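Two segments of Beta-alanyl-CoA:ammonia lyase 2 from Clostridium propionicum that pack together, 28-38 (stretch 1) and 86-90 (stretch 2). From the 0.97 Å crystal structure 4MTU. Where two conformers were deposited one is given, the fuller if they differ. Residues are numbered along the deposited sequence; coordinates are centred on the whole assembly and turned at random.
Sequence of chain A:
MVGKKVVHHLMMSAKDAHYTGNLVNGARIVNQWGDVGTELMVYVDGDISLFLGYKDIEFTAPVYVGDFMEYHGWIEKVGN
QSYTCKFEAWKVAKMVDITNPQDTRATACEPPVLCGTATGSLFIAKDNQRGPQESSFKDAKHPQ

Stretch 1 (28-38) RIVNQWGDVGT
Stretch 2 86-90: KFEAW

Residues 28-38 form a regular α-helix (phi/psi near -62/-41) and residues 86-90 an extended strand (near -130/145); both continue beyond these limits. Their axes approach to 9.5 Å, with N-to-C directions 131° apart. The register sets Phe 87 CA 6.7 Å from Trp 33 CA, and Ala 89 CA 7.1 Å from Ile 29 CA.

Lys 86 (m, chi2 -122°, modelled only to CD) makes no contact with the helix. Phe 87 (m, -84°) points toward it. The flat indole of Trp 33 (m, -22°) offers a face to Phe 87 CB, 3.4 Å from the five-membered ring centroid and almost on its normal. Trp 33 CB returns the CH-pi contact, 4.3 Å from the Phe 87 ring centroid, the ring planes oblique at 33°. At the ring edge, Phe 87 CE1 meets Val 36 CG1 (chi1 t) at 4.1 Å and, since Gly 37 has no side chain, Gly 37 N at 3.9 Å; an ideal CB there would stand 3.6 Å from Phe 87 CZ.

Glu 88 (m, t, -19°) points away, yet Glu 88 O accepts a nearly straight 3.0 Å hydrogen bond (164°) from Trp 33 NE1, satisfying the N-H of the buried indole. Glu 88 OE1 accepts a 2.9 Å hydrogen bond from Trp 90 NE1 (m, 95°), within the strand.

Ala 89 points toward the helix, its compact methyl side chain, CB, 3.9 Å from Ile 29 CG2 (m, t) and 4.0 Å from Trp 33 CZ2.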

# COMPACT_ATOMS: atom_id res chain seq x y z
N ARG A 28 -5.97 6.08 -11.02
CA ARG A 28 -5.04 4.96 -11.20
C ARG A 28 -4.44 4.97 -12.60
O ARG A 28 -3.27 4.60 -12.80
CB ARG A 28 -5.78 3.64 -10.94
CG ARG A 28 -4.96 2.38 -11.18
CD ARG A 28 -3.85 2.23 -10.21
NE ARG A 28 -3.01 1.05 -10.47
CZ ARG A 28 -2.02 1.04 -11.31
NH1 ARG A 28 -1.71 2.12 -12.03
NH2 ARG A 28 -1.28 -0.05 -11.46
N ILE A 29 -5.25 5.37 -13.60
CA ILE A 29 -4.74 5.47 -14.96
C ILE A 29 -3.69 6.59 -15.06
O ILE A 29 -2.65 6.43 -15.69
CB ILE A 29 -5.91 5.76 -15.95
CG1 ILE A 29 -6.89 4.58 -15.98
CG2 ILE A 29 -5.35 6.09 -17.31
CD1 ILE A 29 -8.17 4.87 -16.76
N VAL A 30 -3.98 7.74 -14.42
CA VAL A 30 -3.06 8.86 -14.43
C VAL A 30 -1.75 8.48 -13.74
O VAL A 30 -0.69 8.86 -14.25
CB VAL A 30 -3.73 10.09 -13.81
CG1 VAL A 30 -2.77 11.28 -13.83
CG2 VAL A 30 -5.04 10.43 -14.53
N ASN A 31 -1.80 7.71 -12.70
CA ASN A 31 -0.59 7.22 -12.05
C ASN A 31 0.28 6.47 -13.07
O ASN A 31 1.48 6.66 -13.19
CB ASN A 31 -1.01 6.36 -10.86
CG ASN A 31 0.20 5.83 -10.14
OD1 ASN A 31 1.23 6.43 -10.18
ND2 ASN A 31 0.13 4.69 -9.52
N GLN A 32 -0.38 5.56 -13.82
CA GLN A 32 0.37 4.76 -14.78
C GLN A 32 0.91 5.61 -15.93
O GLN A 32 2.06 5.40 -16.35
CB GLN A 32 -0.47 3.58 -15.33
CG GLN A 32 0.43 2.47 -15.78
CD GLN A 32 1.21 1.86 -14.65
OE1 GLN A 32 0.67 1.68 -13.54
NE2 GLN A 32 2.45 1.55 -14.87
N TRP A 33 0.13 6.56 -16.42
CA TRP A 33 0.63 7.46 -17.49
C TRP A 33 1.84 8.26 -16.99
O TRP A 33 2.73 8.53 -17.80
CB TRP A 33 -0.47 8.37 -17.93
CG TRP A 33 -1.53 7.71 -18.79
CD1 TRP A 33 -1.40 6.57 -19.53
CD2 TRP A 33 -2.85 8.21 -19.01
NE1 TRP A 33 -2.59 6.31 -20.21
CE2 TRP A 33 -3.49 7.33 -19.89
CE3 TRP A 33 -3.55 9.30 -18.49
CZ2 TRP A 33 -4.82 7.52 -20.33
CZ3 TRP A 33 -4.84 9.49 -18.90
CH2 TRP A 33 -5.48 8.60 -19.81
N GLY A 34 1.89 8.61 -15.71
CA GLY A 34 3.08 9.28 -15.21
C GLY A 34 4.32 8.40 -15.39
O GLY A 34 5.39 8.90 -15.78
N ASP A 35 4.18 7.10 -15.11
CA ASP A 35 5.32 6.18 -15.26
C ASP A 35 5.66 5.91 -16.73
O ASP A 35 6.83 5.77 -17.08
CB ASP A 35 5.05 4.89 -14.53
CG ASP A 35 4.98 4.98 -13.03
OD1 ASP A 35 5.27 6.10 -12.48
OD2 ASP A 35 4.66 3.92 -12.41
N VAL A 36 4.64 5.87 -17.61
CA VAL A 36 4.88 5.77 -19.05
C VAL A 36 5.66 6.99 -19.53
O VAL A 36 6.63 6.89 -20.28
CB VAL A 36 3.53 5.62 -19.82
CG1 VAL A 36 3.76 5.69 -21.31
CG2 VAL A 36 2.86 4.30 -19.46
N GLY A 37 5.20 8.17 -19.13
CA GLY A 37 5.88 9.41 -19.49
C GLY A 37 7.34 9.40 -18.99
O GLY A 37 8.25 9.83 -19.73
N THR A 38 7.55 8.95 -17.77
CA THR A 38 8.91 8.88 -17.24
C THR A 38 9.77 8.03 -18.16
O THR A 38 10.90 8.38 -18.50
CB THR A 38 8.90 8.30 -15.81
OG1 THR A 38 8.14 9.17 -14.95
CG2 THR A 38 10.31 8.18 -15.26
N LYS A 86 1.27 11.86 -25.90
CA LYS A 86 -0.11 11.33 -25.95
C LYS A 86 -0.16 10.03 -25.24
O LYS A 86 0.78 9.24 -25.28
CB LYS A 86 -0.60 11.20 -27.38
CG LYS A 86 -0.68 12.58 -28.08
CD LYS A 86 -2.08 12.86 -28.60
N PHE A 87 -1.33 9.78 -24.61
CA PHE A 87 -1.51 8.60 -23.77
C PHE A 87 -2.88 7.97 -24.07
O PHE A 87 -3.88 8.65 -24.38
CB PHE A 87 -1.48 8.96 -22.30
CG PHE A 87 -0.17 9.60 -21.87
CD1 PHE A 87 0.92 8.82 -21.54
CD2 PHE A 87 -0.02 10.98 -21.83
CE1 PHE A 87 2.12 9.39 -21.15
CE2 PHE A 87 1.18 11.54 -21.45
CZ PHE A 87 2.25 10.73 -21.10
N GLU A 88 -2.95 6.67 -23.90
CA GLU A 88 -4.17 5.88 -24.00
C GLU A 88 -4.18 4.80 -22.91
O GLU A 88 -3.12 4.37 -22.43
CB GLU A 88 -4.32 5.19 -25.35
CG GLU A 88 -4.29 6.10 -26.53
CD GLU A 88 -4.26 5.38 -27.88
OE1 GLU A 88 -3.89 4.17 -27.92
OE2 GLU A 88 -4.60 6.05 -28.88
N ALA A 89 -5.37 4.34 -22.54
CA ALA A 89 -5.53 3.22 -21.62
C ALA A 89 -6.56 2.27 -22.24
O ALA A 89 -7.62 2.72 -22.69
CB ALA A 89 -6.00 3.68 -20.26
N TRP A 90 -6.24 0.99 -22.25
CA TRP A 90 -7.02 -0.05 -22.92
C TRP A 90 -7.22 -1.24 -21.98
O TRP A 90 -6.29 -1.68 -21.32
CB TRP A 90 -6.26 -0.58 -24.13
CG TRP A 90 -6.04 0.43 -25.21
CD1 TRP A 90 -4.97 1.22 -25.43
CD2 TRP A 90 -6.99 0.73 -26.26
NE1 TRP A 90 -5.18 2.00 -26.58
CE2 TRP A 90 -6.40 1.72 -27.08
CE3 TRP A 90 -8.28 0.24 -26.58
CZ2 TRP A 90 -7.07 2.21 -28.19
CZ3 TRP A 90 -8.95 0.74 -27.69
CH2 TRP A 90 -8.32 1.73 -28.48